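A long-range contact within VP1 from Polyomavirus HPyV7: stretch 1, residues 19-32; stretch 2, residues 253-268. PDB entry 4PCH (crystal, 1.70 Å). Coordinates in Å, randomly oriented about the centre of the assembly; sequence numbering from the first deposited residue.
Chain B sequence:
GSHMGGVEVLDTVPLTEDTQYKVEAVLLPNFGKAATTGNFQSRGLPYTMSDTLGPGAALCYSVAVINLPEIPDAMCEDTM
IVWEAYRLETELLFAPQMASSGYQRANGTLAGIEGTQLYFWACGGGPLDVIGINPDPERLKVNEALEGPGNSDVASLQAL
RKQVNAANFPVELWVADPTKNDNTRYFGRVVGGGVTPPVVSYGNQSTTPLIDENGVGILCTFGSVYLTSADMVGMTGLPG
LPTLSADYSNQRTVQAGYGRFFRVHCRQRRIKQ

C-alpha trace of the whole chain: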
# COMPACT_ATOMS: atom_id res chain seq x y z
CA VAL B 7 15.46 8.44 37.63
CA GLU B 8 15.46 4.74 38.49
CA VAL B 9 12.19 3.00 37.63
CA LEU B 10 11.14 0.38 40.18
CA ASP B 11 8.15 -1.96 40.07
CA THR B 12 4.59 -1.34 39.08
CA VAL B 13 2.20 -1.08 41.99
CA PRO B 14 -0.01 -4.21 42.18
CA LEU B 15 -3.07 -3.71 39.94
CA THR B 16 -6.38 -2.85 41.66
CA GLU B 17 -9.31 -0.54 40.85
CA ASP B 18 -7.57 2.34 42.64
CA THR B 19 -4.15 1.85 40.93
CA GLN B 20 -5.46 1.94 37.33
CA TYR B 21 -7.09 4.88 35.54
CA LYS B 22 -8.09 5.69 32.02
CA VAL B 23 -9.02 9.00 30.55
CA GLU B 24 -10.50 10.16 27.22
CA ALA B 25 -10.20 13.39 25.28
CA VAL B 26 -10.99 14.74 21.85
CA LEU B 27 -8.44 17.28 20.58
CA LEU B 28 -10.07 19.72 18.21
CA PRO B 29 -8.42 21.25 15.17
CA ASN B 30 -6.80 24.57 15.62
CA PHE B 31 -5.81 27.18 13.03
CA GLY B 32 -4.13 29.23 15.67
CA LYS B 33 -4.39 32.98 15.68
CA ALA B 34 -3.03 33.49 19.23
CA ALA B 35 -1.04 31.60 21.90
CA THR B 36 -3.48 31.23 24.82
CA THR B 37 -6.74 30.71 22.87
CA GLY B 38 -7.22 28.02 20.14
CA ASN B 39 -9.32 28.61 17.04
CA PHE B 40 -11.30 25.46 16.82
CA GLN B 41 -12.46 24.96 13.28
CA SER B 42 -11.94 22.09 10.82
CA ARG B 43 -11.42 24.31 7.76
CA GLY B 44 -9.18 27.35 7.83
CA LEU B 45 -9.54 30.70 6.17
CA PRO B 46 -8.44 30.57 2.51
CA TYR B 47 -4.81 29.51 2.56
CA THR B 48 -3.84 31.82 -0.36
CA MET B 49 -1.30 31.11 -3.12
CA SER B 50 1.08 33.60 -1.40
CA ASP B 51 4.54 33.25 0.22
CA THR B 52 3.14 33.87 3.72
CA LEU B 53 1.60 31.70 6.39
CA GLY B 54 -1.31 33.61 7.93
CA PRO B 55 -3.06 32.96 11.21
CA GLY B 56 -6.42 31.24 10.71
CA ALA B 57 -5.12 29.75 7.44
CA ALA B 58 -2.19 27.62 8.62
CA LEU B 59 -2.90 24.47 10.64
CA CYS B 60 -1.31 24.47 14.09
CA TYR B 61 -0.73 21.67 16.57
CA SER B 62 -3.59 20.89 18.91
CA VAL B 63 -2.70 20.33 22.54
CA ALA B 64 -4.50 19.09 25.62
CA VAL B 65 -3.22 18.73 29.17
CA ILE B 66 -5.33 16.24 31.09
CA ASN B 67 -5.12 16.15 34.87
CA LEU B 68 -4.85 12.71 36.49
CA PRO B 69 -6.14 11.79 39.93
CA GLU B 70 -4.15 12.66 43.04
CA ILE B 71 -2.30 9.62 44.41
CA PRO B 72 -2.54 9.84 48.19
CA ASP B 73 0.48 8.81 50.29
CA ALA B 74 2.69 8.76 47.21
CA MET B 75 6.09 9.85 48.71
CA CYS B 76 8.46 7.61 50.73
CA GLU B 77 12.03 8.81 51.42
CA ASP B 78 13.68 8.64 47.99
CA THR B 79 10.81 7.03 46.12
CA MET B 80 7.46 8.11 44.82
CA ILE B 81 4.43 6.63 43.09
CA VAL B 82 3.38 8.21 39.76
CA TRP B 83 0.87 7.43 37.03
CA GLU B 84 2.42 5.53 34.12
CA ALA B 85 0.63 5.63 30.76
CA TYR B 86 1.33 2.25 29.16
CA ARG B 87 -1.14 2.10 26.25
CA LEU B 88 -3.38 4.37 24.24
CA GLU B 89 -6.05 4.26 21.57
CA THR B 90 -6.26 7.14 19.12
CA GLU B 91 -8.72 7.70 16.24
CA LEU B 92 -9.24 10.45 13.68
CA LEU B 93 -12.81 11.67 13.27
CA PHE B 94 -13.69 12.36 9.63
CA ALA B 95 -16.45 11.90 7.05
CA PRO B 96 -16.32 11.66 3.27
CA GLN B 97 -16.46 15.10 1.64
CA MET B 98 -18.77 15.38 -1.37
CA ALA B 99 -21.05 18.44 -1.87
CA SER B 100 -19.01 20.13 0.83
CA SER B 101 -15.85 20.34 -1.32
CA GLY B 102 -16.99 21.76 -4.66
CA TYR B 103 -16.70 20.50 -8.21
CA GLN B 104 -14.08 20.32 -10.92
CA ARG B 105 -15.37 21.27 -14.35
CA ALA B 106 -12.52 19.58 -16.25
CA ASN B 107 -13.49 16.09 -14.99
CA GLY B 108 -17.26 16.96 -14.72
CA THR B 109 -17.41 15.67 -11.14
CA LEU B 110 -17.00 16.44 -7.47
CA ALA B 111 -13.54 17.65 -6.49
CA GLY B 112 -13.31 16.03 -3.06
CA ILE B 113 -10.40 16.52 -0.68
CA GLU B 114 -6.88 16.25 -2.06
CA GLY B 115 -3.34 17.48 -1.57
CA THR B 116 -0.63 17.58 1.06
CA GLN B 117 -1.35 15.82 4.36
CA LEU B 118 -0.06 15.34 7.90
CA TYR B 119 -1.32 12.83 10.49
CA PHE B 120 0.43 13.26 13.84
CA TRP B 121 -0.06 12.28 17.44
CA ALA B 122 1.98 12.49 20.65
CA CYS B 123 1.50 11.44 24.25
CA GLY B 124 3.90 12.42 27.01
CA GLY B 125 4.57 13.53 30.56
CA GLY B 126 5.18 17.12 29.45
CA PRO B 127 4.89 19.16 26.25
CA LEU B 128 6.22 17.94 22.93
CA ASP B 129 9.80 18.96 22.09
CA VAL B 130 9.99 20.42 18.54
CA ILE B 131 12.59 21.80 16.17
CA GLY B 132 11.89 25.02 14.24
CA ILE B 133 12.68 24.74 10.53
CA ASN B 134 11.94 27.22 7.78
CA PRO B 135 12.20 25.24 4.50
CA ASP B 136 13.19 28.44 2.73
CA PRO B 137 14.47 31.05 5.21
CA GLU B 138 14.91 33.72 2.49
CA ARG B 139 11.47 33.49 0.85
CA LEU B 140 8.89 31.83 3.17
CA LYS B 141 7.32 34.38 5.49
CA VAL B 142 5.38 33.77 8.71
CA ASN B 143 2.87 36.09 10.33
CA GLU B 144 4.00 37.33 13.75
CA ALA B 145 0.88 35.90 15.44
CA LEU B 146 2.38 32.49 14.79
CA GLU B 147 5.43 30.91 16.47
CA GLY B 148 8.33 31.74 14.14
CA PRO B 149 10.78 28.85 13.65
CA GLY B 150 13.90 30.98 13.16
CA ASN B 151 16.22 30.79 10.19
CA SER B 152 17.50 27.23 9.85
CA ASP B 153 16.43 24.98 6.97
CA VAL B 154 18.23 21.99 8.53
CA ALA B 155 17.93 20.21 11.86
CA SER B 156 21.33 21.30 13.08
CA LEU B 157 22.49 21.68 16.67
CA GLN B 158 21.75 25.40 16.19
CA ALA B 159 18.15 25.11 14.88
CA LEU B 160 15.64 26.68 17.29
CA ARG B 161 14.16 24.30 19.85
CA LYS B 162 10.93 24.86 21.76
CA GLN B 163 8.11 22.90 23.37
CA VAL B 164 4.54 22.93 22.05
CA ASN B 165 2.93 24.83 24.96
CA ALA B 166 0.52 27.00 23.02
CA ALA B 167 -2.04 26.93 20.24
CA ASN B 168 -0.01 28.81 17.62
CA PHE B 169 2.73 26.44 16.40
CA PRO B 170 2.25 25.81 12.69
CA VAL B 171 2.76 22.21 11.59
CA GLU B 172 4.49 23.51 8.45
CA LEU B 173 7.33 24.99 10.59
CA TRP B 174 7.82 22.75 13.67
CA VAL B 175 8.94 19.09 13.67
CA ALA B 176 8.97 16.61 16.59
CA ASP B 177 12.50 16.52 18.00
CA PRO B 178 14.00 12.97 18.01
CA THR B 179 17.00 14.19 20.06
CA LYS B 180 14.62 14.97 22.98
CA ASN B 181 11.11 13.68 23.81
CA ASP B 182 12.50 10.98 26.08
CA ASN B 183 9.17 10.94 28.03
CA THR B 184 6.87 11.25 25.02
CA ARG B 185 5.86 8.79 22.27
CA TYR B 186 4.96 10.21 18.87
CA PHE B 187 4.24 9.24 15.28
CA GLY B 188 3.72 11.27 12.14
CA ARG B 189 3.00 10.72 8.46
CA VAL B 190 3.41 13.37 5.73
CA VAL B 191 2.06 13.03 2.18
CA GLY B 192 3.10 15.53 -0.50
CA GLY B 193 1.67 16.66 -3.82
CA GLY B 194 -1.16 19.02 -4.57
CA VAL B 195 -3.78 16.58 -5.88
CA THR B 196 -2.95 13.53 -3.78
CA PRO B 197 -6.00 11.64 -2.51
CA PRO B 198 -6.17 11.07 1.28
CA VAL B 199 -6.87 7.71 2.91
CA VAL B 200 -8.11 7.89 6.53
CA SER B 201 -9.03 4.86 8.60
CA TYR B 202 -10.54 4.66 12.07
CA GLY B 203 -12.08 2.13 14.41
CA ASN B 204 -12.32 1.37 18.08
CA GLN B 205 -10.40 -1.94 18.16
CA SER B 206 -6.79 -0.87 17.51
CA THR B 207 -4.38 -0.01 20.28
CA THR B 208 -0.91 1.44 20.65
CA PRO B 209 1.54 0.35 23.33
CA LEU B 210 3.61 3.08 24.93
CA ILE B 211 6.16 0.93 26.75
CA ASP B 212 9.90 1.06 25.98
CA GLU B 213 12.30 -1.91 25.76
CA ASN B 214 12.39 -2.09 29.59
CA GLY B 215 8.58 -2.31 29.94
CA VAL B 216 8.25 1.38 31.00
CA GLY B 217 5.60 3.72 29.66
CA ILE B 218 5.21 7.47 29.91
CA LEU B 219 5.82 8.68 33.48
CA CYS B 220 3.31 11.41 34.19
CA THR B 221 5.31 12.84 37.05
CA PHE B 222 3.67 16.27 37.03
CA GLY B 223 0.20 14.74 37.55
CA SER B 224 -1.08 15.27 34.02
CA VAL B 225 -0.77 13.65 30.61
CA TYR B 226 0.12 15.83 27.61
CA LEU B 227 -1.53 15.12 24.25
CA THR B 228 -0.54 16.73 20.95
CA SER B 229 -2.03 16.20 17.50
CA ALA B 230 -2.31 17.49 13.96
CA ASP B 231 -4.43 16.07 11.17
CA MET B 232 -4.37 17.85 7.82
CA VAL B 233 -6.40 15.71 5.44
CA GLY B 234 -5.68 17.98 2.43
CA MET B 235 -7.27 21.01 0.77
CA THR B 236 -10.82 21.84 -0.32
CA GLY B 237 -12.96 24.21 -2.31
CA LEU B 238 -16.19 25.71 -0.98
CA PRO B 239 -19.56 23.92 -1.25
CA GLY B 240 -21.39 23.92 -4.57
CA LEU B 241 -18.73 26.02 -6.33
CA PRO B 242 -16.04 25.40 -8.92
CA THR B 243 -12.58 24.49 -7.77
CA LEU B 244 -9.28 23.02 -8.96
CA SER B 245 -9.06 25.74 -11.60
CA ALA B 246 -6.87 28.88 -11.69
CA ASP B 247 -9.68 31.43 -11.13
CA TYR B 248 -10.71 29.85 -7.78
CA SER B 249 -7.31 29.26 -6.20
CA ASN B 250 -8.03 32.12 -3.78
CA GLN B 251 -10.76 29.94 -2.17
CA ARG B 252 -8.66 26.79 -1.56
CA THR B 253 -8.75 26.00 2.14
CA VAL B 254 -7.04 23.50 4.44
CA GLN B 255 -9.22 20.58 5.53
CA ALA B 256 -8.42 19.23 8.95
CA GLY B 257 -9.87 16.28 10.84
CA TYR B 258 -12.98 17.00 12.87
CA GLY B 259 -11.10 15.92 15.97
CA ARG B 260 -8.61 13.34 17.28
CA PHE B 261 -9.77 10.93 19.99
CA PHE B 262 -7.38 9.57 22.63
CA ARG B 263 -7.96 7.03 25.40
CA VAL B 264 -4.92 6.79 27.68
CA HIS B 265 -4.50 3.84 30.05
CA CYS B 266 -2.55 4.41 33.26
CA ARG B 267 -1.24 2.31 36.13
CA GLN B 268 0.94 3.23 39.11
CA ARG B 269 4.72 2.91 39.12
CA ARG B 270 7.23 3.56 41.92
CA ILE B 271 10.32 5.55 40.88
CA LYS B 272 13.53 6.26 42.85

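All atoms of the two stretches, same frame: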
# COMPACT_ATOMS: atom_id res chain seq x y z
N THR B 19 -5.49 1.62 41.50
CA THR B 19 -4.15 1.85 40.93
C THR B 19 -4.15 1.83 39.39
O THR B 19 -3.11 1.81 38.75
CB THR B 19 -3.12 0.87 41.52
OG1 THR B 19 -3.39 -0.46 41.06
CG2 THR B 19 -3.16 0.92 43.07
N GLN B 20 -5.33 1.85 38.78
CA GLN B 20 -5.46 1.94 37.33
C GLN B 20 -6.43 3.05 37.01
O GLN B 20 -7.34 3.29 37.78
CB GLN B 20 -5.95 0.62 36.76
CG GLN B 20 -5.01 -0.54 37.00
CD GLN B 20 -5.58 -1.86 36.53
OE1 GLN B 20 -5.26 -2.34 35.44
NE2 GLN B 20 -6.47 -2.43 37.32
N TYR B 21 -6.21 3.78 35.91
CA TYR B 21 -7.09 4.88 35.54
C TYR B 21 -6.99 5.06 34.05
O TYR B 21 -5.92 4.91 33.47
CB TYR B 21 -6.67 6.18 36.23
CG TYR B 21 -7.47 7.43 35.86
CD1 TYR B 21 -8.73 7.64 36.36
CD2 TYR B 21 -6.94 8.38 35.00
CE1 TYR B 21 -9.44 8.79 36.02
CE2 TYR B 21 -7.63 9.53 34.68
CZ TYR B 21 -8.89 9.72 35.18
OH TYR B 21 -9.59 10.86 34.83
N LYS B 22 -8.11 5.37 33.43
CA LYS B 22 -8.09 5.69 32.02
C LYS B 22 -8.81 7.00 31.82
O LYS B 22 -9.75 7.34 32.56
CB LYS B 22 -8.70 4.55 31.18
CG LYS B 22 -10.01 4.00 31.66
CD LYS B 22 -10.39 2.76 30.86
CE LYS B 22 -11.64 2.12 31.42
NZ LYS B 22 -11.91 0.78 30.83
N VAL B 23 -8.36 7.75 30.84
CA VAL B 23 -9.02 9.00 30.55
C VAL B 23 -9.15 9.18 29.05
O VAL B 23 -8.34 8.66 28.30
CB VAL B 23 -8.28 10.17 31.19
CG1 VAL B 23 -6.87 10.29 30.64
CG2 VAL B 23 -9.07 11.47 31.04
N GLU B 24 -10.19 9.92 28.65
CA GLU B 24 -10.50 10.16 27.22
C GLU B 24 -10.45 11.66 26.95
O GLU B 24 -10.75 12.46 27.83
CB GLU B 24 -11.90 9.64 26.87
CG GLU B 24 -12.01 8.11 26.88
CD GLU B 24 -13.37 7.55 26.45
OE1 GLU B 24 -14.31 8.31 26.06
OE2 GLU B 24 -13.50 6.30 26.49
N ALA B 25 -10.13 12.02 25.72
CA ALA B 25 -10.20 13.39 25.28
C ALA B 25 -10.36 13.41 23.78
O ALA B 25 -9.92 12.49 23.09
CB ALA B 25 -8.96 14.16 25.68
N VAL B 26 -11.00 14.47 23.28
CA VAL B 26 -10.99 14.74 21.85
C VAL B 26 -10.33 16.10 21.61
O VAL B 26 -10.84 17.11 22.09
CB VAL B 26 -12.38 14.74 21.25
CG1 VAL B 26 -12.29 15.04 19.75
CG2 VAL B 26 -13.08 13.42 21.52
N LEU B 27 -9.20 16.08 20.93
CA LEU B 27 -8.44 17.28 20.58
C LEU B 27 -9.06 17.79 19.30
O LEU B 27 -9.23 17.05 18.34
CB LEU B 27 -6.96 17.04 20.37
CG LEU B 27 -6.06 17.04 21.62
CD1 LEU B 27 -6.55 15.96 22.58
CD2 LEU B 27 -4.59 16.88 21.31
N LEU B 28 -9.39 19.08 19.31
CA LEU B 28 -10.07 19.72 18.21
C LEU B 28 -9.06 20.47 17.33
O LEU B 28 -8.04 20.97 17.83
CB LEU B 28 -11.10 20.72 18.73
CG LEU B 28 -12.17 20.23 19.70
CD1 LEU B 28 -13.15 21.32 20.08
CD2 LEU B 28 -12.90 19.01 19.13
N PRO B 29 -9.34 20.55 16.03
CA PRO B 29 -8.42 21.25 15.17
C PRO B 29 -8.33 22.73 15.45
O PRO B 29 -9.30 23.33 15.88
CB PRO B 29 -9.01 21.02 13.78
CG PRO B 29 -10.44 20.82 14.00
CD PRO B 29 -10.47 19.99 15.25
N ASN B 30 -7.14 23.25 15.22
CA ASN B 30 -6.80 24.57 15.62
C ASN B 30 -5.97 25.28 14.58
O ASN B 30 -4.87 24.85 14.29
CB ASN B 30 -6.00 24.39 16.93
CG ASN B 30 -5.43 25.65 17.41
OD1 ASN B 30 -6.03 26.71 17.27
ND2 ASN B 30 -4.22 25.56 17.96
N PHE B 31 -6.52 26.36 14.00
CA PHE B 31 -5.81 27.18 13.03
C PHE B 31 -5.57 28.41 13.85
O PHE B 31 -6.34 29.39 13.80
CB PHE B 31 -6.69 27.53 11.82
CG PHE B 31 -6.92 26.39 10.90
CD1 PHE B 31 -7.93 25.48 11.15
CD2 PHE B 31 -6.13 26.21 9.78
CE1 PHE B 31 -8.15 24.43 10.31
CE2 PHE B 31 -6.36 25.16 8.91
CZ PHE B 31 -7.38 24.28 9.18
N GLY B 32 -4.53 28.29 14.67
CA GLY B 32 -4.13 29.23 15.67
C GLY B 32 -3.95 30.62 15.13
O GLY B 32 -3.41 30.81 14.02
N THR B 253 -8.78 25.96 0.69
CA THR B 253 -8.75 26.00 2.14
C THR B 253 -8.19 24.69 2.68
O THR B 253 -8.44 23.63 2.12
CB THR B 253 -10.21 26.21 2.57
OG1 THR B 253 -10.60 27.57 2.21
CG2 THR B 253 -10.38 26.02 3.99
N VAL B 254 -7.48 24.74 3.79
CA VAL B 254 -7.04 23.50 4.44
C VAL B 254 -8.21 22.77 5.11
O VAL B 254 -9.00 23.37 5.85
CB VAL B 254 -5.93 23.78 5.47
CG1 VAL B 254 -5.59 22.52 6.24
CG2 VAL B 254 -4.72 24.35 4.75
N GLN B 255 -8.29 21.47 4.86
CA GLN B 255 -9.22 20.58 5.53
C GLN B 255 -8.51 19.81 6.60
O GLN B 255 -7.59 19.04 6.31
CB GLN B 255 -9.85 19.57 4.55
CG GLN B 255 -10.78 18.54 5.19
CD GLN B 255 -12.08 19.15 5.62
OE1 GLN B 255 -12.93 19.55 4.77
NE2 GLN B 255 -12.27 19.25 6.92
N ALA B 256 -8.95 20.01 7.84
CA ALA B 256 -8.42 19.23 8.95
C ALA B 256 -9.41 18.14 9.36
O ALA B 256 -10.56 18.13 8.95
CB ALA B 256 -8.12 20.14 10.14
N GLY B 257 -8.94 17.20 10.17
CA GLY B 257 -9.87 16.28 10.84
C GLY B 257 -10.85 17.04 11.70
O GLY B 257 -10.61 18.18 12.08
N TYR B 258 -11.99 16.41 12.00
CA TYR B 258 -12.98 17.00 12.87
C TYR B 258 -12.56 16.99 14.33
O TYR B 258 -13.13 17.68 15.17
CB TYR B 258 -14.25 16.19 12.75
CG TYR B 258 -14.93 16.21 11.40
CD1 TYR B 258 -14.73 17.27 10.48
CD2 TYR B 258 -15.87 15.25 11.09
CE1 TYR B 258 -15.42 17.30 9.29
CE2 TYR B 258 -16.60 15.30 9.90
CZ TYR B 258 -16.37 16.33 9.00
OH TYR B 258 -17.12 16.35 7.85
N GLY B 259 -11.62 16.11 14.62
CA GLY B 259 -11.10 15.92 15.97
C GLY B 259 -10.21 14.69 15.99
O GLY B 259 -10.22 13.87 15.07
N ARG B 260 -9.41 14.56 17.05
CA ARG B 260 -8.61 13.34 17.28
C ARG B 260 -8.88 12.84 18.68
O ARG B 260 -8.59 13.53 19.66
CB ARG B 260 -7.09 13.49 17.05
CG ARG B 260 -6.35 12.19 17.37
CD ARG B 260 -4.89 12.20 16.95
NE ARG B 260 -4.74 12.02 15.50
CZ ARG B 260 -4.72 10.83 14.89
NH1 ARG B 260 -4.86 9.70 15.57
NH2 ARG B 260 -4.59 10.75 13.57
N PHE B 261 -9.46 11.64 18.74
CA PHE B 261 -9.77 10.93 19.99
C PHE B 261 -8.52 10.30 20.57
O PHE B 261 -7.74 9.72 19.85
CB PHE B 261 -10.84 9.85 19.72
CG PHE B 261 -11.15 8.98 20.92
CD1 PHE B 261 -11.96 9.45 21.93
CD2 PHE B 261 -10.61 7.69 21.03
CE1 PHE B 261 -12.27 8.68 23.03
CE2 PHE B 261 -10.92 6.92 22.13
CZ PHE B 261 -11.73 7.40 23.13
N PHE B 262 -8.40 10.33 21.91
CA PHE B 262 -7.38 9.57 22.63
C PHE B 262 -8.04 8.92 23.83
O PHE B 262 -8.87 9.54 24.49
CB PHE B 262 -6.29 10.46 23.21
CG PHE B 262 -5.38 11.12 22.20
CD1 PHE B 262 -5.76 12.29 21.56
CD2 PHE B 262 -4.13 10.57 21.90
CE1 PHE B 262 -4.90 12.92 20.67
CE2 PHE B 262 -3.26 11.20 21.01
CZ PHE B 262 -3.66 12.39 20.41
N ARG B 263 -7.69 7.66 24.11
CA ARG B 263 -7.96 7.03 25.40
C ARG B 263 -6.61 6.58 25.95
O ARG B 263 -5.90 5.80 25.32
CB ARG B 263 -8.89 5.81 25.25
CG ARG B 263 -9.24 5.16 26.59
CD ARG B 263 -10.11 3.92 26.46
NE ARG B 263 -11.35 4.12 25.71
CZ ARG B 263 -11.55 3.81 24.43
NH1 ARG B 263 -12.75 4.04 23.89
NH2 ARG B 263 -10.58 3.32 23.65
N VAL B 264 -6.25 7.07 27.13
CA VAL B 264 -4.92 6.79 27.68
C VAL B 264 -5.11 5.91 28.90
O VAL B 264 -5.89 6.26 29.81
CB VAL B 264 -4.20 8.11 28.09
CG1 VAL B 264 -2.84 7.82 28.69
CG2 VAL B 264 -4.02 9.03 26.88
N HIS B 265 -4.41 4.77 28.93
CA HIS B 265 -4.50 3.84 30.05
C HIS B 265 -3.31 3.98 30.96
O HIS B 265 -2.18 3.92 30.50
CB HIS B 265 -4.56 2.43 29.52
CG HIS B 265 -5.68 2.20 28.56
ND1 HIS B 265 -6.87 1.59 28.94
CD2 HIS B 265 -5.81 2.50 27.25
CE1 HIS B 265 -7.67 1.53 27.89
NE2 HIS B 265 -7.06 2.09 26.87
N CYS B 266 -3.59 4.14 32.24
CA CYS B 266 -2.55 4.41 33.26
C CYS B 266 -2.59 3.38 34.38
O CYS B 266 -3.64 2.85 34.72
CB CYS B 266 -2.75 5.78 33.89
SG CYS B 266 -2.69 7.14 32.70
N ARG B 267 -1.41 3.11 34.92
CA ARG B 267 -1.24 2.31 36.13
C ARG B 267 -0.25 3.07 37.02
O ARG B 267 0.26 4.11 36.63
CB ARG B 267 -0.72 0.89 35.82
CG ARG B 267 0.67 0.87 35.19
CD ARG B 267 1.00 -0.44 34.50
NE ARG B 267 2.28 -0.33 33.80
CZ ARG B 267 2.66 -1.11 32.80
NH1 ARG B 267 1.89 -2.13 32.39
NH2 ARG B 267 3.83 -0.89 32.21
N GLN B 268 -0.00 2.58 38.22
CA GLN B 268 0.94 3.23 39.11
C GLN B 268 2.29 2.55 39.08
O GLN B 268 2.39 1.32 39.06
CB GLN B 268 0.36 3.28 40.51
CG GLN B 268 -0.87 4.16 40.59
CD GLN B 268 -1.45 4.28 41.99
OE1 GLN B 268 -0.91 3.78 42.98
NE2 GLN B 268 -2.57 4.99 42.08
O HOH W 1 -0.70 -0.04 39.28

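Residues 19-32 and 253-268 lie more than 220 positions apart in sequence, yet strands within them pair antiparallel. Together they bury 1079 Å², and a backbone ladder does most of the joining.

At Thr-19 a water sits between the two stretches. It lies 3.1 Å from Thr-19 O, placed to donate, and accepts from Gln-268 N at 2.9 Å. The methyl Thr-19 CG2 lies 3.6 Å from Gln-268 OE1. Gln-20 adds a CA-H...O contact, with its CA 3.3 Å from Cys-266 O.

The regular ladder begins at Tyr-21. Tyr-21 N donates to Cys-266 O at 3.0 Å, and Cys-266 N returns a bond to Tyr-21 O at 2.7 Å. Lys-22 pairs with His-265 without backbone hydrogen bonds. Its CB packs 4.1 Å from His-265 ND1, while the end of the chain leads away. This suits an exposed lysine, whose amino group can stay in solvent.

Val-23 repeats the pattern of Tyr-21. Its N donates to Val-264 O at 3.1 Å, and Val-264 N donates to Val-23 O at 2.9 Å. Both valines are beta-branched and fit an extended backbone; Val-23 CG1 reaches Val-264 CB at 4.3 Å.

Glu-24 is on the other face of the sheet, beside Arg-263. Arg-263 NE donates to Glu-24 OE2 at 3.2 Å, a salt bridge. The carboxylate meets the edge of the guanidinium, near its plane. Glu-24 OE1 also lies 3.7 Å from Phe-261 CE1, at the ring edge.

Ala-25 N donates to Phe-262 O at 3.0 Å, and Phe-262 N donates to Ala-25 O at 2.9 Å. Val-26 is again on the face of Glu-24. Its CG2 touches the edge of the buried Phe-261 ring, 4.1 Å from CD1. Its CG1 is 4.1 Å from Gly-259 CA. Glycine suits that place, since a CB there would come within 2.9 Å of Val-26 CG1.

Leu-27 closes the ladder. Leu-27 N donates to Arg-260 O at 2.9 Å, and Arg-260 N donates to Leu-27 O at 2.8 Å. The buried Leu-27 side chain lies beside a second aromatic, with Leu-27 CD1 3.9 Å from Phe-262 CD1.

Beyond the strand, side-chain packing takes over. Pro-29 points toward stretch 2. Its CB lies 3.8 Å from Ala-256 CB, and its CG 3.3 Å from Gly-257 O. Asn-30 points away and makes no contact here. Phe-31 turns back, its ring edge 3.7 Å from Val-254 CB at CE2. Its CE1 is 4.3 Å from the small Ala-256 CB.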